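Local coordinates for peptide ABC transporter, peptide-binding protein (Thermus thermophilus, PDB 2D5W), which binds oligopeptides such as a pentapeptide and probably delivers them to an ABC importer for uptake, at residues L8-S13 with V561-S566; Q38-P43 with I224-N229; G211-K216 with K242-V247. All blocks are in the same frame, centred on the assembly; numbering follows the deposited sequence.

Interaction 1: L8-S13 with V561-S566; sequences LVIGAS and VNYVAS
The phenol ring of Y563 is met obliquely along its CD1-CE1 flank by two methyl groups, CD2 of L8 and CD1 of I10; Y39 of helix 31-40 and P575 also pack on Y563. This is where a late loop settles on strand 7-12, an inner strand of the five-stranded mixed sheet of this periplasmic-binding-protein fold, and Y563 sits at the centre of an inverse gamma turn. The turn is closed by a weak bond from V564 N to N562 O, 3.0 Å long. It folds the chain sharply at the tyrosine, whose CB points toward the strand.

The backbones stay well apart, with the nearest CA atoms, those of L8 and Y563, separated by 10.2 Å, so the long tyrosine side chain does the bridging. With CG anti to the backbone N (chi1 -173°), the ring reaches over to L8 and I10, which project from the same face of the strand. L8 makes the looser touch, its CD2 lying 4.4 Å from Y563 CD1. I10 comes closer and uses both branches: CD1 rests 4.0 Å from Y563 CE1, while CG2 approaches the far end of the phenol. CG1 of I10 is placed beside the backbone N (chi1 -59°), which sends CD1 out to the ring carbons and leaves CG2 near the hydroxyl.

That hydroxyl is buried but satisfied, since it donates to the carbonyl oxygen of T270 on strand 269-270, at the outer edge of the same sheet within this chain. Next to Y563 in the chain, N562 holds the loop, its side-chain amide bonding to backbone groups of E581, V590, K592 and W593. Beside its polar bond the tyrosine oxygen also has an apolar neighbour, for I10 CG2 lies 3.8 Å from Y563 OH.

Interaction 2: Q38-P43 with I224-N229; sequences QYLFAP and IEMERN
Y39 and L40 of helix 31-40 pass over strand 223-228, with L40 and M226 nearest in the backbone at 8.1 Å between CA atoms. A single side chain from the strand, M226, fills that gap and touches two consecutive residues, Y39 and L40. Its CG and SD run out from the strand in an extended line, and the chain then bends at the sulfur (chi3 -84°), which swings CE round to Y39.

Contact with L40 is made chiefly by the sulfur. M226 SD sits 3.5 Å from L40 CD2 and 3.6 Å from L40 CG, a snug fit for carbon against sulfur, and M226 CG adds a second touch on the same L40 methyl at 3.8 Å. The two side chains cross at about a right angle. On the Y39 side the base of the residue is used more than its ring: M226 SD is 3.9 Å from Y39 CB, and M226 CE lies 4.0 Å from that same Y39 CB, just reaching the start of the ring, which then leads away from the strand.

M226 also packs on V247 and Y249 of the neighbouring strand 246-251, so the thioether end lies in an apolar layer between helix and sheet. E225 and E227 project from the other side of their strand, where E225 forms a salt bridge with R217. The Y39-L40 segment is tied to the sheet region separately, by backbone bonds from F213 N to Y39 O and from G211 N to L40 O.

With M226 cut back to an alanine, L40 CD2 and Y39 CB would probably lose the sulfur they rest on, and a gap would open beneath them. Among these residues the join is wholly nonpolar, resting on shape and burial of thioether and hydrocarbon.

Interaction 3: G211-K216 with K242-V247; sequences GPFKLK and KYVQKV
F213 carries this contact, its ring meeting V247 with a face and the V244 carbonyl with its edge. Over one face comes V247 CG2, a CH-pi contact 3.7 Å from the ring centroid and 16° off its normal, shifted slightly toward the rim at CE1 and CZ. At the edge, near the ring plane, V244 O lies 3.5 Å from F213 CE1 and equally close to F213 CZ. V244 CG2 adds a side-chain touch, 3.8 Å from F213 CZ.

The strands of F213 and V247 are not neighbours. Strand 223-228 runs between them, and the phenylalanine reaches across it, CG set beside its backbone N (chi1 -64°). From that middle strand R228 packs on F213 and donates through NH2 to V244 O, fixing the carbonyl that meets the ring. The loop leading into strand 246-251 is braced by Q245, whose NE2 donates to Y243 O at 2.8 Å from above the carbonyl plane. Farther along, the amines of K216 and K246 come near each other without touching.

V244 O has a true donor in R228 and the aromatic C-H edge of F213 beside it, an arrangement that probably adds a mild electrostatic attraction to otherwise apolar packing.

All three contacts gather on one mixed sheet, ordered 213-219, 223-228, 246-251, 7-12, 269-270. Interactions 2 and 3 are closest, with centres about 6 Å apart; interaction 1 lies about 14 Å from interaction 2 and 13 Å from interaction 3. Along the chain, interactions 2 and 3 interleave, and both are nested inside the long loop closed by interaction 1. Y39 links helix 31-40 to interaction 1, its OH lying 3.4 Å from I10 CD1, while L8 N probably bonds to K246 O at 2.9 Å, joining interaction 1 to interaction 3. Segments from the start of the chain, from residues 211-247 and from the late loop 561-566 thus meet on one sheet.

Interaction 1: L8-S13 with V561-S566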
ATOM      1  N   LEU A   8      24.653  -2.983  -2.490  1.00 11.90           N
ATOM      2  CA  LEU A   8      23.527  -3.693  -1.894  1.00 12.19           C
ATOM      3  C   LEU A   8      22.538  -4.142  -2.968  1.00 11.21           C
ATOM      4  O   LEU A   8      21.909  -3.310  -3.626  1.00 13.79           O
ATOM      5  CB  LEU A   8      22.810  -2.777  -0.900  1.00 12.78           C
ATOM      6  CG  LEU A   8      21.475  -3.258  -0.324  1.00 12.69           C
ATOM      7  CD1 LEU A   8      21.676  -4.541   0.461  1.00 15.18           C
ATOM      8  CD2 LEU A   8      20.884  -2.175   0.561  1.00 14.19           C
ATOM      9  N   VAL A   9      22.407  -5.453  -3.149  1.00  9.52           N
ATOM     10  CA  VAL A   9      21.480  -6.001  -4.133  1.00  9.54           C
ATOM     11  C   VAL A   9      20.257  -6.525  -3.387  1.00  8.68           C
ATOM     12  O   VAL A   9      20.368  -7.397  -2.519  1.00  9.28           O
ATOM     13  CB  VAL A   9      22.127  -7.151  -4.940  1.00  9.94           C
ATOM     14  CG1 VAL A   9      21.106  -7.769  -5.887  1.00 12.11           C
ATOM     15  CG2 VAL A   9      23.322  -6.626  -5.722  1.00 12.59           C
ATOM     16  N   ILE A  10      19.096  -5.977  -3.729  1.00  8.26           N
ATOM     17  CA  ILE A  10      17.835  -6.346  -3.101  1.00  8.51           C
ATOM     18  C   ILE A  10      16.938  -7.075  -4.092  1.00  8.56           C
ATOM     19  O   ILE A  10      16.725  -6.606  -5.210  1.00  9.32           O
ATOM     20  CB  ILE A  10      17.105  -5.086  -2.584  1.00  8.22           C
ATOM     21  CG1 ILE A  10      17.997  -4.352  -1.578  1.00  9.86           C
ATOM     22  CG2 ILE A  10      15.779  -5.467  -1.954  1.00  8.56           C
ATOM     23  CD1 ILE A  10      17.486  -2.980  -1.178  1.00 11.23           C
ATOM     24  N   GLY A  11      16.416  -8.226  -3.680  1.00  8.14           N
ATOM     25  CA  GLY A  11      15.545  -8.997  -4.546  1.00  8.88           C
ATOM     26  C   GLY A  11      14.074  -8.743  -4.281  1.00  7.41           C
ATOM     27  O   GLY A  11      13.636  -8.712  -3.127  1.00  8.80           O
ATOM     28  N   ALA A  12      13.308  -8.572  -5.356  1.00  7.40           N
ATOM     29  CA  ALA A  12      11.873  -8.321  -5.263  1.00  7.47           C
ATOM     30  C   ALA A  12      11.131  -9.129  -6.323  1.00  8.04           C
ATOM     31  O   ALA A  12      11.688  -9.446  -7.374  1.00  8.25           O
ATOM     32  CB  ALA A  12      11.592  -6.830  -5.448  1.00  8.48           C
ATOM     33  N   SER A  13       9.868  -9.449  -6.049  1.00  7.81           N
ATOM     34  CA  SER A  13       9.059 -10.224  -6.986  1.00  8.44           C
ATOM     35  C   SER A  13       8.042  -9.382  -7.758  1.00  7.33           C
ATOM     36  O   SER A  13       7.258  -9.916  -8.544  1.00  8.84           O
ATOM     37  CB  SER A  13       8.337 -11.354  -6.252  1.00 10.26           C
ATOM     38  OG  SER A  13       7.468 -10.845  -5.261  1.00 11.14           O
ATOM     39  N   VAL A 561      24.372  -4.648   8.037  1.00  8.98           N
ATOM     40  CA  VAL A 561      23.691  -4.118   9.208  1.00  9.65           C
ATOM     41  C   VAL A 561      22.758  -2.954   8.914  1.00  8.92           C
ATOM     42  O   VAL A 561      22.913  -2.228   7.920  1.00  9.68           O
ATOM     43  CB  VAL A 561      24.686  -3.683  10.316  1.00 11.37           C
ATOM     44  CG1 VAL A 561      25.395  -4.904  10.879  1.00 13.31           C
ATOM     45  CG2 VAL A 561      25.681  -2.681   9.766  1.00 12.26           C
ATOM     46  N   ASN A 562      21.783  -2.813   9.807  1.00  9.56           N
ATOM     47  CA  ASN A 562      20.765  -1.777   9.777  1.00  9.07           C
ATOM     48  C   ASN A 562      19.670  -1.941   8.726  1.00  9.47           C
ATOM     49  O   ASN A 562      18.832  -1.056   8.554  1.00 10.45           O
ATOM     50  CB  ASN A 562      21.428  -0.399   9.697  1.00  9.99           C
ATOM     51  CG  ASN A 562      22.343  -0.142  10.881  1.00  8.71           C
ATOM     52  OD1 ASN A 562      22.085  -0.623  11.986  1.00 10.34           O
ATOM     53  ND2 ASN A 562      23.411   0.616  10.660  1.00 10.66           N
ATOM     54  N   TYR A 563      19.677  -3.078   8.032  1.00  9.24           N
ATOM     55  CA  TYR A 563      18.634  -3.389   7.052  1.00  8.91           C
ATOM     56  C   TYR A 563      17.618  -4.105   7.938  1.00  8.74           C
ATOM     57  O   TYR A 563      17.571  -5.337   7.989  1.00  9.73           O
ATOM     58  CB  TYR A 563      19.161  -4.342   5.977  1.00  9.52           C
ATOM     59  CG  TYR A 563      18.186  -4.563   4.839  1.00  8.73           C
ATOM     60  CD1 TYR A 563      18.174  -3.713   3.733  1.00  8.66           C
ATOM     61  CD2 TYR A 563      17.245  -5.590   4.889  1.00  9.02           C
ATOM     62  CE1 TYR A 563      17.247  -3.879   2.703  1.00  8.76           C
ATOM     63  CE2 TYR A 563      16.312  -5.765   3.868  1.00  8.84           C
ATOM     64  CZ  TYR A 563      16.317  -4.907   2.781  1.00  8.66           C
ATOM     65  OH  TYR A 563      15.389  -5.066   1.778  1.00  9.38           O
ATOM     66  N   VAL A 564      16.816  -3.312   8.640  1.00  9.43           N
ATOM     67  CA  VAL A 564      15.848  -3.817   9.602  1.00 10.37           C
ATOM     68  C   VAL A 564      14.450  -3.270   9.374  1.00 10.28           C
ATOM     69  O   VAL A 564      14.278  -2.105   9.011  1.00 11.00           O
ATOM     70  CB  VAL A 564      16.316  -3.447  11.032  1.00 11.14           C
ATOM     71  CG1 VAL A 564      15.270  -3.835  12.068  1.00 12.74           C
ATOM     72  CG2 VAL A 564      17.646  -4.127  11.317  1.00 11.01           C
ATOM     73  N   ALA A 565      13.455  -4.120   9.602  1.00  9.91           N
ATOM     74  CA  ALA A 565      12.062  -3.742   9.438  1.00 10.25           C
ATOM     75  C   ALA A 565      11.277  -4.108  10.693  1.00 10.63           C
ATOM     76  O   ALA A 565      11.700  -4.954  11.483  1.00 11.81           O
ATOM     77  CB  ALA A 565      11.466  -4.456   8.224  1.00 11.73           C
ATOM     78  N   SER A 566      10.139  -3.452  10.877  1.00 11.85           N
ATOM     79  CA  SER A 566       9.266  -3.727  12.009  1.00 11.82           C
ATOM     80  C   SER A 566       7.849  -3.637  11.465  1.00 11.63           C
ATOM     81  O   SER A 566       7.654  -3.374  10.282  1.00 13.23           O
ATOM     82  CB  SER A 566       9.470  -2.697  13.121  1.00 11.91           C
ATOM     83  OG  SER A 566       9.026  -1.419  12.708  1.00 12.97           O
TER

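Interaction 2: Q38-P43 with I224-N229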
ATOM      1  N   GLN A  38      11.874   5.106  -0.844  1.00  9.27           N
ATOM      2  CA  GLN A  38      12.462   5.578   0.407  1.00 10.02           C
ATOM      3  C   GLN A  38      13.939   5.869   0.157  1.00  9.46           C
ATOM      4  O   GLN A  38      14.511   6.789   0.746  1.00 12.07           O
ATOM      5  CB  GLN A  38      12.375   4.522   1.499  1.00  9.64           C
ATOM      6  CG  GLN A  38      10.993   4.177   1.968  1.00  9.53           C
ATOM      7  CD  GLN A  38      11.063   3.071   2.986  1.00 10.34           C
ATOM      8  OE1 GLN A  38      10.832   3.283   4.176  1.00 12.63           O
ATOM      9  NE2 GLN A  38      11.423   1.882   2.527  1.00 11.34           N
ATOM     10  N   TYR A  39      14.560   5.074  -0.708  1.00  8.99           N
ATOM     11  CA  TYR A  39      15.969   5.258  -1.025  1.00  9.15           C
ATOM     12  C   TYR A  39      16.204   6.531  -1.831  1.00  8.74           C
ATOM     13  O   TYR A  39      17.251   7.170  -1.708  1.00 10.18           O
ATOM     14  CB  TYR A  39      16.502   4.062  -1.828  1.00  9.16           C
ATOM     15  CG  TYR A  39      16.586   2.775  -1.040  1.00  9.18           C
ATOM     16  CD1 TYR A  39      15.451   1.998  -0.799  1.00  9.77           C
ATOM     17  CD2 TYR A  39      17.798   2.358  -0.491  1.00  9.31           C
ATOM     18  CE1 TYR A  39      15.525   0.837  -0.024  1.00 10.00           C
ATOM     19  CE2 TYR A  39      17.883   1.204   0.284  1.00  9.58           C
ATOM     20  CZ  TYR A  39      16.745   0.450   0.516  1.00  9.44           C
ATOM     21  OH  TYR A  39      16.840  -0.674   1.304  1.00 10.24           O
ATOM     22  N   LEU A  40      15.208   6.895  -2.634  1.00  8.96           N
ATOM     23  CA  LEU A  40      15.284   8.043  -3.534  1.00  8.86           C
ATOM     24  C   LEU A  40      14.713   9.363  -3.033  1.00  9.22           C
ATOM     25  O   LEU A  40      15.110  10.432  -3.508  1.00  9.45           O
ATOM     26  CB  LEU A  40      14.582   7.684  -4.845  1.00  8.92           C
ATOM     27  CG  LEU A  40      15.129   6.490  -5.627  1.00  9.54           C
ATOM     28  CD1 LEU A  40      14.160   6.115  -6.734  1.00 10.86           C
ATOM     29  CD2 LEU A  40      16.500   6.831  -6.196  1.00  9.81           C
ATOM     30  N   PHE A  41      13.776   9.289  -2.094  1.00  8.64           N
ATOM     31  CA  PHE A  41      13.121  10.477  -1.560  1.00  9.44           C
ATOM     32  C   PHE A  41      12.990  10.361  -0.051  1.00 10.28           C
ATOM     33  O   PHE A  41      12.425   9.394   0.458  1.00 12.96           O
ATOM     34  CB  PHE A  41      11.738  10.632  -2.197  1.00  9.66           C
ATOM     35  CG  PHE A  41      11.784  10.887  -3.677  1.00  8.60           C
ATOM     36  CD1 PHE A  41      12.014  12.170  -4.166  1.00  9.80           C
ATOM     37  CD2 PHE A  41      11.660   9.840  -4.581  1.00  9.55           C
ATOM     38  CE1 PHE A  41      12.127  12.408  -5.537  1.00  9.46           C
ATOM     39  CE2 PHE A  41      11.772  10.067  -5.954  1.00  9.36           C
ATOM     40  CZ  PHE A  41      12.007  11.355  -6.432  1.00  8.81           C
ATOM     41  N   ALA A  42      13.511  11.350   0.665  1.00  9.34           N
ATOM     42  CA  ALA A  42      13.460  11.335   2.119  1.00 10.15           C
ATOM     43  C   ALA A  42      12.351  12.220   2.667  1.00 10.05           C
ATOM     44  O   ALA A  42      12.042  13.274   2.111  1.00 10.44           O
ATOM     45  CB  ALA A  42      14.803  11.774   2.687  1.00 10.46           C
ATOM     46  N   PRO A  43      11.731  11.801   3.775  1.00  9.09           N
ATOM     47  CA  PRO A  43      10.654  12.583   4.381  1.00  9.73           C
ATOM     48  C   PRO A  43      11.207  13.681   5.286  1.00  9.50           C
ATOM     49  O   PRO A  43      12.405  13.724   5.570  1.00  9.18           O
ATOM     50  CB  PRO A  43       9.894  11.535   5.178  1.00 10.09           C
ATOM     51  CG  PRO A  43      11.014  10.663   5.695  1.00 10.40           C
ATOM     52  CD  PRO A  43      11.909  10.513   4.474  1.00  9.58           C
ATOM     53  N   ILE A 224      16.447  -1.806 -11.064  1.00  9.19           N
ATOM     54  CA  ILE A 224      16.504  -0.369 -10.824  1.00  9.71           C
ATOM     55  C   ILE A 224      17.819  -0.177 -10.068  1.00 10.15           C
ATOM     56  O   ILE A 224      18.023  -0.743  -8.988  1.00 10.63           O
ATOM     57  CB  ILE A 224      15.306   0.137  -9.989  1.00  9.49           C
ATOM     58  CG1 ILE A 224      14.067   0.229 -10.888  1.00 10.24           C
ATOM     59  CG2 ILE A 224      15.626   1.501  -9.374  1.00 12.09           C
ATOM     60  CD1 ILE A 224      12.777   0.523 -10.155  1.00 11.05           C
ATOM     61  N   GLU A 225      18.724   0.594 -10.662  1.00  9.94           N
ATOM     62  CA  GLU A 225      20.031   0.839 -10.071  1.00 10.08           C
ATOM     63  C   GLU A 225      20.116   2.264  -9.557  1.00  9.01           C
ATOM     64  O   GLU A 225      19.787   3.211 -10.271  1.00  8.92           O
ATOM     65  CB  GLU A 225      21.125   0.602 -11.113  1.00 11.93           C
ATOM     66  CG  GLU A 225      20.985  -0.709 -11.873  1.00 18.56           C
ATOM     67  CD  GLU A 225      22.098  -0.917 -12.885  1.00 20.51           C
ATOM     68  OE1 GLU A 225      21.972  -1.831 -13.725  1.00 26.14           O
ATOM     69  OE2 GLU A 225      23.098  -0.172 -12.836  1.00 26.20           O
ATOM     70  N   MET A 226      20.579   2.405  -8.321  1.00  8.48           N
ATOM     71  CA  MET A 226      20.702   3.703  -7.672  1.00  8.56           C
ATOM     72  C   MET A 226      22.124   3.873  -7.144  1.00  8.40           C
ATOM     73  O   MET A 226      22.823   2.894  -6.878  1.00 10.43           O
ATOM     74  CB  MET A 226      19.696   3.791  -6.518  1.00  9.70           C
ATOM     75  CG  MET A 226      18.255   3.507  -6.950  1.00 10.71           C
ATOM     76  SD  MET A 226      17.042   3.467  -5.614  1.00 11.20           S
ATOM     77  CE  MET A 226      17.233   1.781  -5.041  1.00 12.50           C
ATOM     78  N   GLU A 227      22.553   5.122  -7.005  1.00  8.97           N
ATOM     79  CA  GLU A 227      23.883   5.411  -6.491  1.00  9.57           C
ATOM     80  C   GLU A 227      23.765   6.466  -5.398  1.00  9.72           C
ATOM     81  O   GLU A 227      22.780   7.204  -5.340  1.00  9.76           O
ATOM     82  CB  GLU A 227      24.801   5.900  -7.615  1.00 11.92           C
ATOM     83  CG  GLU A 227      24.352   7.185  -8.273  1.00 14.56           C
ATOM     84  CD  GLU A 227      25.352   7.693  -9.291  1.00 18.28           C
ATOM     85  OE1 GLU A 227      26.535   7.865  -8.926  1.00 22.62           O
ATOM     86  OE2 GLU A 227      24.959   7.924 -10.451  1.00 20.36           O
ATOM     87  N   ARG A 228      24.771   6.541  -4.536  1.00  9.57           N
ATOM     88  CA  ARG A 228      24.747   7.493  -3.434  1.00 10.22           C
ATOM     89  C   ARG A 228      24.489   8.928  -3.883  1.00  9.86           C
ATOM     90  O   ARG A 228      25.049   9.394  -4.873  1.00 11.25           O
ATOM     91  CB  ARG A 228      26.072   7.444  -2.669  1.00 11.37           C
ATOM     92  CG  ARG A 228      25.994   8.003  -1.257  1.00 13.08           C
ATOM     93  CD  ARG A 228      25.581   6.915  -0.290  1.00 14.39           C
ATOM     94  NE  ARG A 228      25.306   7.417   1.051  1.00 13.62           N
ATOM     95  CZ  ARG A 228      25.099   6.636   2.104  1.00 13.17           C
ATOM     96  NH1 ARG A 228      24.845   7.169   3.291  1.00 12.83           N
ATOM     97  NH2 ARG A 228      25.163   5.318   1.973  1.00 11.46           N
ATOM     98  N   ASN A 229      23.627   9.619  -3.144  1.00  9.52           N
ATOM     99  CA  ASN A 229      23.313  11.020  -3.415  1.00 10.66           C
ATOM    100  C   ASN A 229      24.123  11.822  -2.397  1.00 10.63           C
ATOM    101  O   ASN A 229      23.752  11.908  -1.229  1.00 10.50           O
ATOM    102  CB  ASN A 229      21.813  11.273  -3.229  1.00 10.72           C
ATOM    103  CG  ASN A 229      21.448  12.745  -3.338  1.00 11.10           C
ATOM    104  OD1 ASN A 229      22.251  13.567  -3.773  1.00 11.66           O
ATOM    105  ND2 ASN A 229      20.222  13.077  -2.949  1.00 11.78           N
TER

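Interaction 3: G211-K216 with K242-V247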
ATOM      1  N   GLY A 211      16.543  11.721  -1.469  1.00  8.78           N
ATOM      2  CA  GLY A 211      16.957  10.700  -0.525  1.00  9.41           C
ATOM      3  C   GLY A 211      18.444  10.417  -0.503  1.00  9.37           C
ATOM      4  O   GLY A 211      19.218  11.087  -1.179  1.00  9.37           O
ATOM      5  N   PRO A 212      18.875   9.419   0.281  1.00 10.03           N
ATOM      6  CA  PRO A 212      20.295   9.073   0.364  1.00  9.96           C
ATOM      7  C   PRO A 212      20.872   8.530  -0.943  1.00  8.97           C
ATOM      8  O   PRO A 212      22.088   8.456  -1.099  1.00 10.18           O
ATOM      9  CB  PRO A 212      20.341   8.061   1.512  1.00 11.81           C
ATOM     10  CG  PRO A 212      18.977   7.457   1.500  1.00 12.22           C
ATOM     11  CD  PRO A 212      18.080   8.636   1.241  1.00 11.17           C
ATOM     12  N   PHE A 213      19.993   8.159  -1.873  1.00  9.19           N
ATOM     13  CA  PHE A 213      20.408   7.646  -3.177  1.00  8.66           C
ATOM     14  C   PHE A 213      19.654   8.362  -4.290  1.00  8.21           C
ATOM     15  O   PHE A 213      18.595   8.958  -4.064  1.00  8.93           O
ATOM     16  CB  PHE A 213      20.155   6.133  -3.262  1.00  9.18           C
ATOM     17  CG  PHE A 213      20.967   5.336  -2.280  1.00  7.80           C
ATOM     18  CD1 PHE A 213      22.261   4.910  -2.595  1.00  8.71           C
ATOM     19  CD2 PHE A 213      20.478   5.093  -1.003  1.00  8.26           C
ATOM     20  CE1 PHE A 213      23.053   4.261  -1.640  1.00  9.03           C
ATOM     21  CE2 PHE A 213      21.265   4.444  -0.047  1.00  8.24           C
ATOM     22  CZ  PHE A 213      22.553   4.032  -0.366  1.00  9.01           C
ATOM     23  N   LYS A 214      20.227   8.327  -5.488  1.00  8.73           N
ATOM     24  CA  LYS A 214      19.618   8.933  -6.663  1.00  9.03           C
ATOM     25  C   LYS A 214      19.605   7.866  -7.747  1.00  8.63           C
ATOM     26  O   LYS A 214      20.384   6.912  -7.703  1.00  9.77           O
ATOM     27  CB  LYS A 214      20.412  10.162  -7.119  1.00  8.94           C
ATOM     28  CG  LYS A 214      21.880   9.910  -7.425  1.00  9.72           C
ATOM     29  CD  LYS A 214      22.573  11.206  -7.833  1.00 11.86           C
ATOM     30  CE  LYS A 214      24.054  10.996  -8.096  1.00 12.06           C
ATOM     31  NZ  LYS A 214      24.686  12.244  -8.609  1.00 16.30           N
ATOM     32  N   LEU A 215      18.719   8.012  -8.721  1.00  8.55           N
ATOM     33  CA  LEU A 215      18.634   7.018  -9.774  1.00  8.43           C
ATOM     34  C   LEU A 215      19.836   7.030 -10.704  1.00  9.11           C
ATOM     35  O   LEU A 215      20.354   8.091 -11.052  1.00 11.07           O
ATOM     36  CB  LEU A 215      17.366   7.235 -10.603  1.00  9.72           C
ATOM     37  CG  LEU A 215      17.119   6.210 -11.715  1.00 10.51           C
ATOM     38  CD1 LEU A 215      16.701   4.886 -11.100  1.00 11.83           C
ATOM     39  CD2 LEU A 215      16.039   6.719 -12.666  1.00 12.11           C
ATOM     40  N   LYS A 216      20.293   5.838 -11.075  1.00  9.49           N
ATOM     41  CA  LYS A 216      21.377   5.696 -12.041  1.00  9.85           C
ATOM     42  C   LYS A 216      20.667   5.269 -13.329  1.00  9.95           C
ATOM     43  O   LYS A 216      20.734   5.962 -14.341  1.00 11.51           O
ATOM     44  CB  LYS A 216      22.381   4.627 -11.602  1.00 11.41           C
ATOM     45  CG  LYS A 216      23.484   4.357 -12.618  1.00 15.73           C
ATOM     46  CD  LYS A 216      24.308   5.601 -12.894  1.00 20.22           C
ATOM     47  CE  LYS A 216      25.421   5.306 -13.886  1.00 22.76           C
ATOM     48  NZ  LYS A 216      26.318   4.224 -13.392  1.00 25.02           N
ATOM     49  N   LYS A 242      31.666   4.564   4.562  1.00 12.91           N
ATOM     50  CA  LYS A 242      31.668   3.230   5.159  1.00 12.50           C
ATOM     51  C   LYS A 242      30.378   2.466   4.890  1.00 11.77           C
ATOM     52  O   LYS A 242      30.244   1.309   5.286  1.00 12.35           O
ATOM     53  CB  LYS A 242      31.880   3.336   6.671  1.00 12.81           C
ATOM     54  CG  LYS A 242      33.244   3.872   7.075  1.00 15.34           C
ATOM     55  CD  LYS A 242      33.367   3.980   8.586  1.00 18.20           C
ATOM     56  CE  LYS A 242      34.789   4.334   9.000  1.00 22.55           C
ATOM     57  NZ  LYS A 242      35.239   5.620   8.406  1.00 24.27           N
ATOM     58  N   TYR A 243      29.440   3.109   4.206  1.00 10.70           N
ATOM     59  CA  TYR A 243      28.146   2.506   3.917  1.00 10.35           C
ATOM     60  C   TYR A 243      27.978   2.259   2.419  1.00 10.28           C
ATOM     61  O   TYR A 243      28.786   2.730   1.621  1.00 11.19           O
ATOM     62  CB  TYR A 243      27.064   3.410   4.505  1.00 10.08           C
ATOM     63  CG  TYR A 243      27.204   3.518   6.014  1.00  9.94           C
ATOM     64  CD1 TYR A 243      26.432   2.728   6.865  1.00 10.73           C
ATOM     65  CD2 TYR A 243      28.162   4.359   6.589  1.00 10.78           C
ATOM     66  CE1 TYR A 243      26.608   2.766   8.248  1.00 11.14           C
ATOM     67  CE2 TYR A 243      28.346   4.402   7.974  1.00 11.96           C
ATOM     68  CZ  TYR A 243      27.566   3.603   8.794  1.00 11.41           C
ATOM     69  OH  TYR A 243      27.748   3.625  10.161  1.00 11.77           O
ATOM     70  N   VAL A 244      26.939   1.529   2.019  1.00  9.36           N
ATOM     71  CA  VAL A 244      26.804   1.209   0.600  1.00  9.57           C
ATOM     72  C   VAL A 244      26.691   2.412  -0.329  1.00  9.13           C
ATOM     73  O   VAL A 244      26.024   3.406  -0.027  1.00  9.91           O
ATOM     74  CB  VAL A 244      25.643   0.211   0.338  1.00 10.35           C
ATOM     75  CG1 VAL A 244      25.896  -1.078   1.111  1.00 12.29           C
ATOM     76  CG2 VAL A 244      24.310   0.817   0.717  1.00 11.06           C
ATOM     77  N   GLN A 245      27.361   2.302  -1.470  1.00  9.57           N
ATOM     78  CA  GLN A 245      27.406   3.373  -2.458  1.00  9.95           C
ATOM     79  C   GLN A 245      26.512   3.126  -3.660  1.00 10.27           C
ATOM     80  O   GLN A 245      26.275   4.032  -4.463  1.00 10.22           O
ATOM     81  CB  GLN A 245      28.850   3.578  -2.924  1.00 11.94           C
ATOM     82  CG  GLN A 245      29.816   3.953  -1.804  1.00 13.15           C
ATOM     83  CD  GLN A 245      29.417   5.230  -1.089  1.00 13.83           C
ATOM     84  OE1 GLN A 245      29.225   6.273  -1.717  1.00 15.91           O
ATOM     85  NE2 GLN A 245      29.290   5.156   0.229  1.00 14.55           N
ATOM     86  N   LYS A 246      26.033   1.896  -3.785  1.00 10.63           N
ATOM     87  CA  LYS A 246      25.153   1.512  -4.877  1.00 11.32           C
ATOM     88  C   LYS A 246      24.108   0.554  -4.336  1.00 10.73           C
ATOM     89  O   LYS A 246      24.419  -0.308  -3.513  1.00 10.86           O
ATOM     90  CB  LYS A 246      25.940   0.809  -5.988  1.00 14.57           C
ATOM     91  CG  LYS A 246      26.890   1.703  -6.762  1.00 19.84           C
ATOM     92  CD  LYS A 246      27.514   0.946  -7.926  1.00 23.38           C
ATOM     93  CE  LYS A 246      28.432   1.838  -8.746  1.00 25.00           C
ATOM     94  NZ  LYS A 246      29.044   1.097  -9.885  1.00 27.42           N
ATOM     95  N   VAL A 247      22.870   0.726  -4.787  1.00  9.92           N
ATOM     96  CA  VAL A 247      21.764  -0.140  -4.391  1.00  9.45           C
ATOM     97  C   VAL A 247      21.072  -0.562  -5.674  1.00  9.29           C
ATOM     98  O   VAL A 247      20.699   0.281  -6.496  1.00 10.45           O
ATOM     99  CB  VAL A 247      20.730   0.587  -3.505  1.00 10.31           C
ATOM    100  CG1 VAL A 247      19.567  -0.351  -3.189  1.00 10.27           C
ATOM    101  CG2 VAL A 247      21.385   1.075  -2.220  1.00 11.58           C
TER